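Local structure of probable CoA-transferase alpha subunit (6COJ) at residues Val182-Asp188 and Val215-Val221. The protein forms, with a beta subunit, the IpdAB enzyme, a CoA-transferase-like hydrolase that cleaves a cholesterol-derived ring in a coenzyme A thioester. The protein carries 1 engineered substitution. Residues are numbered along the deposited sequence.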
loop_
_atom_site.group_PDB
_atom_site.type_symbol
_atom_site.label_atom_id
_atom_site.label_comp_id
_atom_site.label_asym_id
_atom_site.label_seq_id
_atom_site.Cartn_x
_atom_site.Cartn_y
_atom_site.Cartn_z
ATOM N N VAL A 182 17.169 -9.165 -2.773
ATOM C CA VAL A 182 15.889 -9.754 -3.152
ATOM C C VAL A 182 16.097 -10.604 -4.399
ATOM O O VAL A 182 17.027 -10.381 -5.174
ATOM C CB VAL A 182 14.783 -8.691 -3.395
ATOM C CG1 VAL A 182 14.556 -7.830 -2.137
ATOM C CG2 VAL A 182 15.129 -7.806 -4.593
ATOM N N HIS A 183 15.210 -11.585 -4.589
ATOM C CA HIS A 183 15.232 -12.465 -5.754
ATOM C C HIS A 183 13.873 -12.434 -6.434
ATOM O O HIS A 183 12.844 -12.627 -5.778
ATOM C CB HIS A 183 15.530 -13.913 -5.353
ATOM C CG HIS A 183 15.682 -14.828 -6.522
ATOM N ND1 HIS A 183 16.848 -14.897 -7.255
ATOM C CD2 HIS A 183 14.819 -15.700 -7.100
ATOM C CE1 HIS A 183 16.702 -15.785 -8.226
ATOM N NE2 HIS A 183 15.482 -16.291 -8.151
ATOM N N LEU A 184 13.874 -12.222 -7.746
ATOM C CA LEU A 184 12.646 -12.143 -8.524
ATOM C C LEU A 184 12.736 -13.052 -9.747
ATOM O O LEU A 184 13.783 -13.624 -10.064
ATOM C CB LEU A 184 12.317 -10.692 -8.911
ATOM C CG LEU A 184 11.760 -9.901 -7.724
ATOM C CD1 LEU A 184 11.775 -8.407 -8.000
ATOM C CD2 LEU A 184 10.332 -10.357 -7.388
ATOM N N ASN A 185 11.613 -13.196 -10.446
ATOM C CA ASN A 185 11.573 -14.188 -11.510
ATOM C C ASN A 185 12.158 -13.696 -12.824
ATOM O O ASN A 185 12.684 -14.499 -13.600
ATOM C CB ASN A 185 10.150 -14.716 -11.706
ATOM C CG ASN A 185 9.622 -15.390 -10.455
ATOM O OD1 ASN A 185 9.782 -16.613 -10.267
ATOM N ND2 ASN A 185 9.012 -14.612 -9.589
ATOM N N LEU A 186 12.053 -12.408 -13.113
ATOM C CA LEU A 186 12.426 -11.898 -14.419
ATOM C C LEU A 186 12.823 -10.445 -14.249
ATOM O O LEU A 186 12.219 -9.726 -13.449
ATOM C CB LEU A 186 11.220 -11.978 -15.362
ATOM C CG LEU A 186 11.480 -11.975 -16.860
ATOM C CD1 LEU A 186 12.351 -13.165 -17.251
ATOM C CD2 LEU A 186 10.147 -12.046 -17.560
ATOM N N GLY A 187 13.814 -10.005 -15.008
ATOM C CA GLY A 187 14.206 -8.609 -14.939
ATOM C C GLY A 187 15.074 -8.243 -16.118
ATOM O O GLY A 187 15.563 -9.111 -16.843
ATOM N N ASP A 188 15.274 -6.935 -16.290
ATOM C CA ASP A 188 16.154 -6.412 -17.325
ATOM C C ASP A 188 17.471 -5.938 -16.700
ATOM O O ASP A 188 17.653 -5.972 -15.476
ATOM C CB ASP A 188 15.409 -5.404 -18.218
ATOM C CG ASP A 188 15.186 -4.033 -17.567
ATOM O OD1 ASP A 188 15.777 -3.734 -16.500
ATOM O OD2 ASP A 188 14.339 -3.288 -18.111
ATOM N N VAL A 215 19.173 -7.159 -6.821
ATOM C CA VAL A 215 18.132 -8.112 -7.198
ATOM C C VAL A 215 18.781 -9.211 -8.019
ATOM O O VAL A 215 19.449 -8.935 -9.024
ATOM C CB VAL A 215 16.962 -7.460 -7.960
ATOM C CG1 VAL A 215 17.422 -6.762 -9.227
ATOM C CG2 VAL A 215 15.901 -8.503 -8.281
ATOM N N SER A 216 18.634 -10.449 -7.570
ATOM C CA SER A 216 18.940 -11.582 -8.424
ATOM C C SER A 216 17.653 -12.013 -9.119
ATOM O O SER A 216 16.562 -11.885 -8.560
ATOM C CB SER A 216 19.595 -12.721 -7.627
ATOM O OG SER A 216 18.787 -13.143 -6.539
ATOM N N VAL A 217 17.775 -12.475 -10.364
ATOM C CA VAL A 217 16.610 -12.880 -11.145
ATOM C C VAL A 217 16.895 -14.220 -11.803
ATOM O O VAL A 217 18.045 -14.549 -12.107
ATOM C CB VAL A 217 16.192 -11.845 -12.223
ATOM C CG1 VAL A 217 15.741 -10.557 -11.579
ATOM C CG2 VAL A 217 17.343 -11.592 -13.183
ATOM N N GLU A 218 15.830 -14.996 -12.043
ATOM C CA GLU A 218 15.999 -16.263 -12.752
ATOM C C GLU A 218 16.584 -16.062 -14.144
ATOM O O GLU A 218 17.360 -16.896 -14.629
ATOM C CB GLU A 218 14.673 -17.018 -12.873
ATOM C CG GLU A 218 14.050 -17.496 -11.579
ATOM C CD GLU A 218 14.883 -18.592 -10.933
ATOM O OE1 GLU A 218 15.105 -18.493 -9.711
ATOM O OE2 GLU A 218 15.348 -19.501 -11.651
ATOM N N ARG A 219 16.199 -14.982 -14.814
ATOM C CA ARG A 219 16.636 -14.719 -16.173
ATOM C C ARG A 219 16.600 -13.215 -16.402
ATOM O O ARG A 219 15.657 -12.533 -15.982
ATOM C CB ARG A 219 15.709 -15.408 -17.183
ATOM C CG ARG A 219 16.134 -15.244 -18.637
ATOM C CD ARG A 219 15.144 -15.908 -19.584
ATOM N NE ARG A 219 14.965 -17.320 -19.279
ATOM C CZ ARG A 219 15.647 -18.302 -19.864
ATOM N NH1 ARG A 219 16.566 -18.021 -20.784
ATOM N NH2 ARG A 219 15.415 -19.570 -19.524
ATOM N N VAL A 220 17.630 -12.708 -17.073
ATOM C CA VAL A 220 17.678 -11.327 -17.526
ATOM C C VAL A 220 17.220 -11.305 -18.974
ATOM O O VAL A 220 17.707 -12.091 -19.800
ATOM C CB VAL A 220 19.092 -10.740 -17.385
ATOM C CG1 VAL A 220 19.151 -9.353 -18.016
ATOM C CG2 VAL A 220 19.478 -10.651 -15.933
ATOM N N VAL A 221 16.268 -10.420 -19.277
ATOM C CA VAL A 221 15.706 -10.270 -20.612
ATOM C C VAL A 221 15.713 -8.787 -20.966
ATOM O O VAL A 221 15.938 -7.928 -20.118
ATOM C CB VAL A 221 14.274 -10.837 -20.690
ATOM C CG1 VAL A 221 14.267 -12.326 -20.354
ATOM C CG2 VAL A 221 13.361 -10.072 -19.743
#
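The imidazole of H183 is held at both nitrogens: ND1 shares a 2.7 Å hydrogen bond with S216 OG, and NE2 donates to E218 OE1, also at 2.7 Å. These bonds link strand 177-184 near its C-terminal end to S216 and to E218 just after strand 213-217, its parallel neighbour in the seven-stranded sheet of the CoA-transferase fold. E218 is anchored further by Y261 and by the backbone of N250. The backbones join through S216 N to V182 O (2.9 Å), L184 N to S216 O (2.8 Å) and the longer E218 N to L184 O (3.2 Å). N185 and L186 form a classic beta bulge against A194 of strand 193-194, but the register with 215-221 runs on unbroken, and hydrogen bonds resume at G187: G187 N reaches R219 O at 3.3 Å and V221 N reaches G187 O at 2.9 Å. On the sheet face away from H183, V182, L184, V215 and V217 pack together, with helix 203-208 lying against V182 and L184. Further along, L186 CD1 rests 3.7 Å from V221 CG1.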